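Local coordinates for 3-oxoacyl-(acyl-carrier protein) synthase II (Thermus thermophilus, PDB 1J3N) that catalyses the condensing step of fatty acid elongation, probably joining a growing acyl chain to a malonyl unit carried on acyl-carrier protein, at residues P35-F39 / I192-I197; A43-R47 / I197-A201; I48-V52 / V228-G232. One frame throughout, in Å; residues are numbered along the deposited sequence.

Interaction 1: residues P35-F39 / I192-I197; sequences PITRF and ITPMAI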
ATOM      1  N   PRO A  35      19.176   0.009  25.393  1.00 27.36           N
ATOM      2  CA  PRO A  35      18.143  -0.675  26.172  1.00 26.73           C
ATOM      3  C   PRO A  35      16.838   0.093  25.918  1.00 25.43           C
ATOM      4  O   PRO A  35      16.849   1.321  25.830  1.00 24.54           O
ATOM      5  CB  PRO A  35      18.647  -0.527  27.608  1.00 27.62           C
ATOM      6  CG  PRO A  35      20.132  -0.520  27.438  1.00 26.61           C
ATOM      7  CD  PRO A  35      20.310   0.394  26.255  1.00 27.34           C
ATOM      8  N   ILE A  36      15.727  -0.623  25.786  1.00 24.53           N
ATOM      9  CA  ILE A  36      14.447   0.020  25.505  1.00 24.32           C
ATOM     10  C   ILE A  36      13.979   0.941  26.623  1.00 25.74           C
ATOM     11  O   ILE A  36      13.933   0.554  27.787  1.00 24.93           O
ATOM     12  CB  ILE A  36      13.355  -1.045  25.212  1.00 24.27           C
ATOM     13  CG1 ILE A  36      13.734  -1.833  23.950  1.00 21.01           C
ATOM     14  CG2 ILE A  36      11.990  -0.382  25.011  1.00 21.85           C
ATOM     15  CD1 ILE A  36      12.932  -3.125  23.767  1.00 19.02           C
ATOM     16  N   THR A  37      13.635   2.170  26.255  1.00 27.95           N
ATOM     17  CA  THR A  37      13.151   3.149  27.218  1.00 30.00           C
ATOM     18  C   THR A  37      11.711   3.547  26.903  1.00 28.46           C
ATOM     19  O   THR A  37      11.012   4.069  27.768  1.00 27.57           O
ATOM     20  CB  THR A  37      14.008   4.424  27.210  1.00 30.52           C
ATOM     21  OG1 THR A  37      13.869   5.081  25.946  1.00 30.35           O
ATOM     22  CG2 THR A  37      15.478   4.089  27.448  1.00 32.39           C
ATOM     23  N   ARG A  38      11.271   3.292  25.670  1.00 28.37           N
ATOM     24  CA  ARG A  38       9.909   3.631  25.242  1.00 28.36           C
ATOM     25  C   ARG A  38       8.853   3.029  26.171  1.00 29.65           C
ATOM     26  O   ARG A  38       7.812   3.639  26.427  1.00 29.42           O
ATOM     27  CB  ARG A  38       9.674   3.154  23.805  1.00 29.63           C
ATOM     28  CG  ARG A  38       8.308   3.516  23.227  1.00 25.33           C
ATOM     29  CD  ARG A  38       8.079   5.024  23.233  1.00 25.20           C
ATOM     30  NE  ARG A  38       9.188   5.756  22.623  1.00 23.74           N
ATOM     31  CZ  ARG A  38       9.589   5.607  21.361  1.00 25.82           C
ATOM     32  NH1 ARG A  38       8.969   4.752  20.549  1.00 24.51           N
ATOM     33  NH2 ARG A  38      10.626   6.298  20.916  1.00 23.50           N
ATOM     34  N   PHE A  39       9.113   1.816  26.649  1.00 29.89           N
ATOM     35  CA  PHE A  39       8.221   1.133  27.583  1.00 28.88           C
ATOM     36  C   PHE A  39       9.069   0.135  28.357  1.00 28.85           C
ATOM     37  O   PHE A  39      10.234  -0.074  28.028  1.00 27.48           O
ATOM     38  CB  PHE A  39       7.079   0.397  26.861  1.00 28.33           C
ATOM     39  CG  PHE A  39       7.542  -0.659  25.895  1.00 28.88           C
ATOM     40  CD1 PHE A  39       7.914  -0.321  24.597  1.00 26.73           C
ATOM     41  CD2 PHE A  39       7.634  -1.991  26.294  1.00 28.35           C
ATOM     42  CE1 PHE A  39       8.374  -1.292  23.710  1.00 26.09           C
ATOM     43  CE2 PHE A  39       8.094  -2.969  25.414  1.00 28.58           C
ATOM     44  CZ  PHE A  39       8.466  -2.616  24.118  1.00 29.08           C
ATOM     45  N   ILE A 192       7.886   0.152  17.992  1.00 21.34           N
ATOM     46  CA  ILE A 192       8.616  -0.224  19.192  1.00 22.96           C
ATOM     47  C   ILE A 192       7.566  -0.243  20.297  1.00 23.94           C
ATOM     48  O   ILE A 192       7.388   0.733  21.035  1.00 24.05           O
ATOM     49  CB  ILE A 192       9.742   0.783  19.522  1.00 22.97           C
ATOM     50  CG1 ILE A 192      10.797   0.750  18.406  1.00 22.92           C
ATOM     51  CG2 ILE A 192      10.386   0.433  20.866  1.00 24.11           C
ATOM     52  CD1 ILE A 192      12.037   1.615  18.667  1.00 22.61           C
ATOM     53  N   THR A 193       6.837  -1.354  20.358  1.00 23.57           N
ATOM     54  CA  THR A 193       5.785  -1.544  21.345  1.00 23.15           C
ATOM     55  C   THR A 193       5.865  -2.963  21.908  1.00 23.16           C
ATOM     56  O   THR A 193       6.503  -3.849  21.325  1.00 23.99           O
ATOM     57  CB  THR A 193       4.378  -1.287  20.728  1.00 22.07           C
ATOM     58  OG1 THR A 193       4.028  -2.353  19.836  1.00 21.42           O
ATOM     59  CG2 THR A 193       4.369   0.018  19.963  1.00 20.94           C
ATOM     60  N   PRO A 194       5.230  -3.196  23.062  1.00 23.93           N
ATOM     61  CA  PRO A 194       5.250  -4.523  23.692  1.00 25.13           C
ATOM     62  C   PRO A 194       4.788  -5.638  22.762  1.00 25.73           C
ATOM     63  O   PRO A 194       5.441  -6.681  22.642  1.00 24.06           O
ATOM     64  CB  PRO A 194       4.305  -4.358  24.883  1.00 25.75           C
ATOM     65  CG  PRO A 194       4.409  -2.896  25.216  1.00 25.53           C
ATOM     66  CD  PRO A 194       4.469  -2.226  23.871  1.00 23.67           C
ATOM     67  N   MET A 195       3.661  -5.404  22.098  1.00 24.55           N
ATOM     68  CA  MET A 195       3.080  -6.397  21.202  1.00 26.61           C
ATOM     69  C   MET A 195       3.853  -6.686  19.925  1.00 24.84           C
ATOM     70  O   MET A 195       3.850  -7.815  19.450  1.00 25.68           O
ATOM     71  CB  MET A 195       1.643  -6.005  20.850  1.00 26.70           C
ATOM     72  CG  MET A 195       0.963  -6.946  19.866  1.00 27.50           C
ATOM     73  SD  MET A 195      -0.808  -6.627  19.776  1.00 29.16           S
ATOM     74  CE  MET A 195      -1.403  -8.244  19.347  1.00 27.58           C
ATOM     75  N   ALA A 196       4.502  -5.675  19.361  1.00 27.04           N
ATOM     76  CA  ALA A 196       5.259  -5.861  18.121  1.00 26.35           C
ATOM     77  C   ALA A 196       6.608  -6.527  18.369  1.00 27.43           C
ATOM     78  O   ALA A 196       6.997  -7.445  17.651  1.00 29.15           O
ATOM     79  CB  ALA A 196       5.462  -4.529  17.431  1.00 26.83           C
ATOM     80  N   ILE A 197       7.334  -6.054  19.373  1.00 26.72           N
ATOM     81  CA  ILE A 197       8.620  -6.653  19.678  1.00 28.83           C
ATOM     82  C   ILE A 197       8.353  -8.052  20.215  1.00 28.00           C
ATOM     83  O   ILE A 197       9.134  -8.977  19.996  1.00 27.55           O
ATOM     84  CB  ILE A 197       9.403  -5.808  20.706  1.00 29.21           C
ATOM     85  CG1 ILE A 197       9.763  -4.457  20.073  1.00 30.89           C
ATOM     86  CG2 ILE A 197      10.668  -6.552  21.151  1.00 30.10           C
ATOM     87  CD1 ILE A 197      10.669  -3.580  20.902  1.00 31.89           C
TER
HETATM   88  O   HOH W   1       6.692   3.357  20.479  1.00 23.32           O

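Interaction 2: residues A43-R47 / I197-A201; sequences ALPVR and IGAFA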
ATOM      1  N   ALA A  43      10.078  -7.944  30.936  1.00 29.51           N
ATOM      2  CA  ALA A  43       9.567  -9.303  30.759  1.00 28.87           C
ATOM      3  C   ALA A  43       9.888  -9.957  29.405  1.00 30.07           C
ATOM      4  O   ALA A  43       9.819 -11.183  29.279  1.00 29.65           O
ATOM      5  CB  ALA A  43       8.059  -9.322  30.997  1.00 29.12           C
ATOM      6  N   LEU A  44      10.239  -9.154  28.401  1.00 29.90           N
ATOM      7  CA  LEU A  44      10.540  -9.683  27.065  1.00 28.88           C
ATOM      8  C   LEU A  44      11.941 -10.279  26.899  1.00 27.31           C
ATOM      9  O   LEU A  44      12.851  -9.972  27.665  1.00 26.15           O
ATOM     10  CB  LEU A  44      10.356  -8.586  26.012  1.00 29.01           C
ATOM     11  CG  LEU A  44       8.974  -7.952  25.838  1.00 28.59           C
ATOM     12  CD1 LEU A  44       9.028  -6.938  24.700  1.00 29.51           C
ATOM     13  CD2 LEU A  44       7.948  -9.022  25.543  1.00 27.86           C
ATOM     14  N   PRO A  45      12.118 -11.158  25.891  1.00 27.26           N
ATOM     15  CA  PRO A  45      13.413 -11.797  25.612  1.00 27.00           C
ATOM     16  C   PRO A  45      14.335 -10.855  24.844  1.00 27.17           C
ATOM     17  O   PRO A  45      15.559 -11.025  24.843  1.00 26.76           O
ATOM     18  CB  PRO A  45      13.024 -13.023  24.788  1.00 28.49           C
ATOM     19  CG  PRO A  45      11.816 -12.561  24.047  1.00 27.79           C
ATOM     20  CD  PRO A  45      11.042 -11.830  25.138  1.00 27.82           C
ATOM     21  N   VAL A  46      13.727  -9.875  24.178  1.00 25.52           N
ATOM     22  CA  VAL A  46      14.448  -8.863  23.406  1.00 25.30           C
ATOM     23  C   VAL A  46      14.157  -7.559  24.128  1.00 25.02           C
ATOM     24  O   VAL A  46      13.004  -7.138  24.220  1.00 25.19           O
ATOM     25  CB  VAL A  46      13.922  -8.772  21.952  1.00 24.58           C
ATOM     26  CG1 VAL A  46      14.638  -7.650  21.205  1.00 22.91           C
ATOM     27  CG2 VAL A  46      14.144 -10.092  21.241  1.00 24.60           C
ATOM     28  N   ARG A  47      15.197  -6.912  24.634  1.00 25.47           N
ATOM     29  CA  ARG A  47      14.996  -5.687  25.396  1.00 25.72           C
ATOM     30  C   ARG A  47      15.823  -4.506  24.908  1.00 25.82           C
ATOM     31  O   ARG A  47      16.153  -3.604  25.689  1.00 25.46           O
ATOM     32  CB  ARG A  47      15.291  -5.983  26.873  1.00 26.12           C
ATOM     33  CG  ARG A  47      14.520  -7.202  27.384  1.00 26.27           C
ATOM     34  CD  ARG A  47      14.790  -7.496  28.854  1.00 31.77           C
ATOM     35  NE  ARG A  47      16.129  -8.037  29.097  1.00 31.70           N
ATOM     36  CZ  ARG A  47      16.463  -9.316  28.962  1.00 33.56           C
ATOM     37  NH1 ARG A  47      15.556 -10.209  28.583  1.00 32.27           N
ATOM     38  NH2 ARG A  47      17.707  -9.706  29.218  1.00 33.87           N
ATOM     39  N   ILE A 197       7.334  -6.054  19.373  1.00 26.72           N
ATOM     40  CA  ILE A 197       8.620  -6.653  19.678  1.00 28.83           C
ATOM     41  C   ILE A 197       8.353  -8.052  20.215  1.00 28.00           C
ATOM     42  O   ILE A 197       9.134  -8.977  19.996  1.00 27.55           O
ATOM     43  CB  ILE A 197       9.403  -5.808  20.706  1.00 29.21           C
ATOM     44  CG1 ILE A 197       9.763  -4.457  20.073  1.00 30.89           C
ATOM     45  CG2 ILE A 197      10.668  -6.552  21.151  1.00 30.10           C
ATOM     46  CD1 ILE A 197      10.669  -3.580  20.902  1.00 31.89           C
ATOM     47  N   GLY A 198       7.231  -8.204  20.907  1.00 28.20           N
ATOM     48  CA  GLY A 198       6.876  -9.509  21.437  1.00 27.67           C
ATOM     49  C   GLY A 198       6.620 -10.477  20.295  1.00 27.35           C
ATOM     50  O   GLY A 198       7.109 -11.608  20.298  1.00 28.02           O
ATOM     51  N   ALA A 199       5.857 -10.020  19.307  1.00 27.08           N
ATOM     52  CA  ALA A 199       5.516 -10.825  18.137  1.00 25.70           C
ATOM     53  C   ALA A 199       6.746 -11.255  17.332  1.00 24.85           C
ATOM     54  O   ALA A 199       6.861 -12.415  16.933  1.00 23.49           O
ATOM     55  CB  ALA A 199       4.556 -10.051  17.251  1.00 25.89           C
ATOM     56  N   PHE A 200       7.656 -10.315  17.084  1.00 24.61           N
ATOM     57  CA  PHE A 200       8.870 -10.618  16.333  1.00 25.09           C
ATOM     58  C   PHE A 200       9.809 -11.483  17.172  1.00 25.82           C
ATOM     59  O   PHE A 200      10.633 -12.220  16.631  1.00 25.33           O
ATOM     60  CB  PHE A 200       9.582  -9.324  15.916  1.00 24.13           C
ATOM     61  CG  PHE A 200       8.996  -8.676  14.692  1.00 25.83           C
ATOM     62  CD1 PHE A 200       9.212  -9.222  13.429  1.00 25.13           C
ATOM     63  CD2 PHE A 200       8.233  -7.519  14.800  1.00 25.16           C
ATOM     64  CE1 PHE A 200       8.677  -8.624  12.286  1.00 26.47           C
ATOM     65  CE2 PHE A 200       7.690  -6.911  13.662  1.00 26.91           C
ATOM     66  CZ  PHE A 200       7.915  -7.466  12.404  1.00 27.58           C
ATOM     67  N   ALA A 201       9.681 -11.390  18.494  1.00 26.46           N
ATOM     68  CA  ALA A 201      10.503 -12.181  19.400  1.00 26.96           C
ATOM     69  C   ALA A 201      10.032 -13.631  19.411  1.00 28.20           C
ATOM     70  O   ALA A 201      10.847 -14.555  19.344  1.00 29.12           O
ATOM     71  CB  ALA A 201      10.445 -11.602  20.807  1.00 28.74           C
TER

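Interaction 3: residues I48-V52 / V228-G232; sequences IAAEV and VMGEG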
ATOM      1  N   ILE A  48      16.142  -4.518  23.616  1.00 24.18           N
ATOM      2  CA  ILE A  48      16.938  -3.465  22.987  1.00 23.96           C
ATOM      3  C   ILE A  48      16.276  -3.036  21.673  1.00 23.93           C
ATOM      4  O   ILE A  48      15.564  -3.818  21.045  1.00 23.89           O
ATOM      5  CB  ILE A  48      18.367  -3.952  22.649  1.00 22.98           C
ATOM      6  CG1 ILE A  48      18.295  -5.140  21.681  1.00 21.23           C
ATOM      7  CG2 ILE A  48      19.112  -4.308  23.927  1.00 25.64           C
ATOM      8  CD1 ILE A  48      19.648  -5.606  21.146  1.00 19.28           C
ATOM      9  N   ALA A  49      16.523  -1.797  21.264  1.00 22.98           N
ATOM     10  CA  ALA A  49      15.950  -1.276  20.024  1.00 23.71           C
ATOM     11  C   ALA A  49      16.649   0.022  19.644  1.00 23.80           C
ATOM     12  O   ALA A  49      17.384   0.608  20.455  1.00 22.11           O
ATOM     13  CB  ALA A  49      14.443  -1.029  20.198  1.00 20.16           C
ATOM     14  N   ALA A  50      16.419   0.465  18.411  1.00 22.28           N
ATOM     15  CA  ALA A  50      17.011   1.706  17.919  1.00 22.93           C
ATOM     16  C   ALA A  50      15.927   2.768  18.027  1.00 22.13           C
ATOM     17  O   ALA A  50      15.145   2.965  17.101  1.00 21.55           O
ATOM     18  CB  ALA A  50      17.463   1.539  16.462  1.00 20.81           C
ATOM     19  N   GLU A  51      15.882   3.440  19.173  1.00 23.76           N
ATOM     20  CA  GLU A  51      14.880   4.461  19.422  1.00 22.90           C
ATOM     21  C   GLU A  51      15.261   5.845  18.916  1.00 24.19           C
ATOM     22  O   GLU A  51      16.439   6.221  18.866  1.00 20.47           O
ATOM     23  CB  GLU A  51      14.562   4.532  20.923  1.00 24.65           C
ATOM     24  CG  GLU A  51      14.127   3.203  21.531  1.00 25.25           C
ATOM     25  CD  GLU A  51      13.858   3.307  23.025  1.00 29.81           C
ATOM     26  OE1 GLU A  51      14.523   4.135  23.686  1.00 29.61           O
ATOM     27  OE2 GLU A  51      12.999   2.556  23.541  1.00 29.13           O
ATOM     28  N   VAL A  52      14.236   6.594  18.522  1.00 24.35           N
ATOM     29  CA  VAL A  52      14.410   7.947  18.036  1.00 22.75           C
ATOM     30  C   VAL A  52      14.113   8.901  19.188  1.00 22.33           C
ATOM     31  O   VAL A  52      13.227   8.646  19.998  1.00 20.82           O
ATOM     32  CB  VAL A  52      13.427   8.262  16.877  1.00 22.65           C
ATOM     33  CG1 VAL A  52      13.324   9.759  16.681  1.00 23.21           C
ATOM     34  CG2 VAL A  52      13.897   7.590  15.583  1.00 20.78           C
ATOM     35  N   VAL A 228      17.578  -6.003  14.767  1.00 26.14           N
ATOM     36  CA  VAL A 228      17.182  -5.152  15.879  1.00 27.86           C
ATOM     37  C   VAL A 228      16.115  -4.238  15.306  1.00 26.90           C
ATOM     38  O   VAL A 228      16.275  -3.711  14.205  1.00 24.37           O
ATOM     39  CB  VAL A 228      18.369  -4.300  16.394  1.00 26.29           C
ATOM     40  CG1 VAL A 228      17.923  -3.425  17.570  1.00 25.64           C
ATOM     41  CG2 VAL A 228      19.507  -5.209  16.823  1.00 27.25           C
ATOM     42  N   MET A 229      15.016  -4.065  16.028  1.00 27.75           N
ATOM     43  CA  MET A 229      13.960  -3.207  15.513  1.00 27.11           C
ATOM     44  C   MET A 229      14.304  -1.753  15.762  1.00 25.81           C
ATOM     45  O   MET A 229      14.718  -1.383  16.859  1.00 26.79           O
ATOM     46  CB  MET A 229      12.613  -3.518  16.165  1.00 28.28           C
ATOM     47  CG  MET A 229      11.446  -2.838  15.438  1.00 28.77           C
ATOM     48  SD  MET A 229       9.926  -2.775  16.407  1.00 33.50           S
ATOM     49  CE  MET A 229       9.206  -4.376  16.027  1.00 25.26           C
ATOM     50  N   GLY A 230      14.130  -0.940  14.727  1.00 26.57           N
ATOM     51  CA  GLY A 230      14.401   0.479  14.828  1.00 24.56           C
ATOM     52  C   GLY A 230      13.116   1.206  14.499  1.00 23.93           C
ATOM     53  O   GLY A 230      12.120   0.585  14.145  1.00 26.80           O
ATOM     54  N   GLU A 231      13.119   2.520  14.635  1.00 24.32           N
ATOM     55  CA  GLU A 231      11.933   3.297  14.335  1.00 23.70           C
ATOM     56  C   GLU A 231      12.410   4.551  13.635  1.00 24.24           C
ATOM     57  O   GLU A 231      13.606   4.864  13.648  1.00 25.35           O
ATOM     58  CB  GLU A 231      11.185   3.672  15.619  1.00 21.74           C
ATOM     59  CG  GLU A 231      11.830   4.798  16.404  1.00 23.87           C
ATOM     60  CD  GLU A 231      11.121   5.082  17.713  1.00 26.73           C
ATOM     61  OE1 GLU A 231       9.887   4.885  17.776  1.00 29.35           O
ATOM     62  OE2 GLU A 231      11.794   5.518  18.674  1.00 28.27           O
ATOM     63  N   GLY A 232      11.480   5.264  13.024  1.00 21.84           N
ATOM     64  CA  GLY A 232      11.840   6.486  12.340  1.00 23.95           C
ATOM     65  C   GLY A 232      11.088   6.652  11.041  1.00 22.26           C
ATOM     66  O   GLY A 232      10.090   5.968  10.785  1.00 22.78           O
TER
HETATM   67  O   HOH W   2      15.022  -5.441  18.820  1.00 18.64           O

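Interaction 1: residues P35-F39 / I192-I197
A single water joins Arg38 to Ile192: Arg38 NH1 donates to it at 2.7 Å, in the plane of the guanidinium, and the water in turn donates to the carbonyl of Ile192, O to O 2.8 Å. No direct hydrogen bond crosses between 35-39 and 192-197, so this relay is the polar part of the contact. CG of Arg38 lies anti to the backbone N (chi1 -177°), and bends at the next two torsions shorten the chain, which crosses the Ile192 side chain at about a right angle. The other end nitrogen of the guanidinium, NH2, forms a salt bridge with Glu231.

The apolar part is organised by Phe39. Its chi1 of 60° sets CG between the backbone N and the carbonyl carbon and sends the ring over the start of helix 194-202. Pro194 CD stands 3.8 Å from the Phe39 ring centroid and 1° off the normal, which makes this a CH-pi contact over the face; the two side chains slide past each other in opposite directions. On the opposite face sits Ile36 CG2, offset toward the rim, so the ring is sandwiched. At the ring edge, Phe39 CZ meets Ile197 CD1 at 4.0 Å, and the CD1 methyls of Ile36 and Ile197 meet tip to tip at 3.7 Å. Phe119 of the second subunit packs on Pro194.

Thr193 precedes the helix, and its OG1 takes a weak bond from Ala196 N (3.4 Å); Glu113 binds both Thr193 OG1 and Met195 N. This is an N-capped helix start, with proline as the first helical residue after the cap, and the aromatic ring of the 35-39 loop is laid against it in the N-terminal domain of a beta-ketoacyl synthase.

Interaction 2: residues A43-R47 / I197-A201
Ile197, Ala201 and Leu44 bury the most surface here, and Val46 follows closely. Ile197 and Ala201 stand one turn apart on helix 194-202, a spacing that goes with the helical bond from Ala201 N to Ile197 O (2.9 Å), and so present neighbouring methyls to the 43-47 loop.

Ile197 uses its CG2 branch. That methyl is anti to the backbone N, with CG1 beside the N (chi1 -66°), so the two arms of the side chain serve different neighbours. CG2 of Ile197 touches Leu44 CD1 at 3.9 Å, the leucine crossing the isoleucine at about a right angle, and it also lies 4.0 Å from Val46 CB. The other methyl of Leu44, CD2, reaches over Gly198, whose CA it approaches at 4.3 Å; the backbone is met directly at this position.

Ala201 offers only CB, yet two residues close on it. Pro45 CG comes to 3.6 Å from Ala201 CB, at the solvent-exposed margin of the contact, while CG2 of the buried Val46 lies 4.0 Å from the same methyl. Pro124 of the second subunit packs on Leu44, and Ile132 of that subunit on Ala199 and Phe200, so both loop and helix border the dimer partner.

The loop holds its own shape partly through Arg47, whose NH1 donates to Leu44 O at 2.9 Å, nearly in the guanidinium plane and in the carbonyl plane. Asn210 binds Pro45 O and Arg47 N. Across the contact no hydrogen bond is made, and Val46 O is buried without a partner in the model. The loop therefore meets the helix through dispersion and shape alone, at the cost of one carbonyl removed from water.

Interaction 3: residues I48-V52 / V228-G232
The backbones of 48-52 and 228-232 run parallel, their end-to-end directions 14° apart, and are joined by a single beta bridge at Ala50 and Gly230, with CA atoms 4.2 Å apart. Ala50 takes part in both bridge bonds, as donor through N and as acceptor through O: Ala50 N donates to Met229 O at 3.0 Å and a nearly straight 169°, whereas the return bond from Glu231 N to Ala50 O is weak, at 3.2 Å. To either side of the bridge the parallel pattern is completed by substitutes. Water 2 links Ile48 O to Met229 N, and at Val52 N, where the carbonyl O of Glu231 would be expected to accept, the carboxylate of the same residue accepts instead.

That carboxylate arrives because Glu231 CG sits between the backbone N and the carbonyl carbon and the chain beyond is extended. OE2 of Glu231, the acceptor shared with Arg38, takes the bond from Val52 N at 2.7 Å and 178°, through its anti lone pair. The Glu231 carbonyl O, meanwhile, is buried with no partner in the model, and Val52 CG2 comes to 3.4 Å from it. The same methyl lies 3.6 Å from Glu231 CG. If an alanine stood at Glu231, Val52 N and the Arg38 guanidinium would probably lose their common partner and the register beyond the bridge would be held less firmly.

At the other end, Val228 CG1 rests 3.8 Å from Ala49 CA. Small residues let the backbones come close at the bridge: a CB on Gly230 would be tight against the methyl of Ala50. Gly232 has backbone angles at which a side chain would jam against the preceding carbonyl. One sound and one weak backbone bond make the bridge, and a buried carboxylate carries the pairing on past it, where the CA atoms draw apart.

Overall arrangement
Interactions 1 and 2 line successive parts of helix 194-202 with the two ends of the loop between strands 33-35 and 48-50; they share Ile197, both reach the second subunit, and Ile36 N probably bonds to Arg47 O between them. Interactions 2 and 3 are both buried, although 2 lies about 22 Å from the chain centre to its own centre and 3 about 12 Å, untouched by the other subunit; interaction 1 is only partly buried. Interaction 2 is packing alone, interaction 1 packing with a water relay, and interaction 3 backbone pairing extended by a buried carboxylate. An ion pair joins interactions 1 and 3, while Met229 packs on Ile197 and Phe200 to connect 2 and 3.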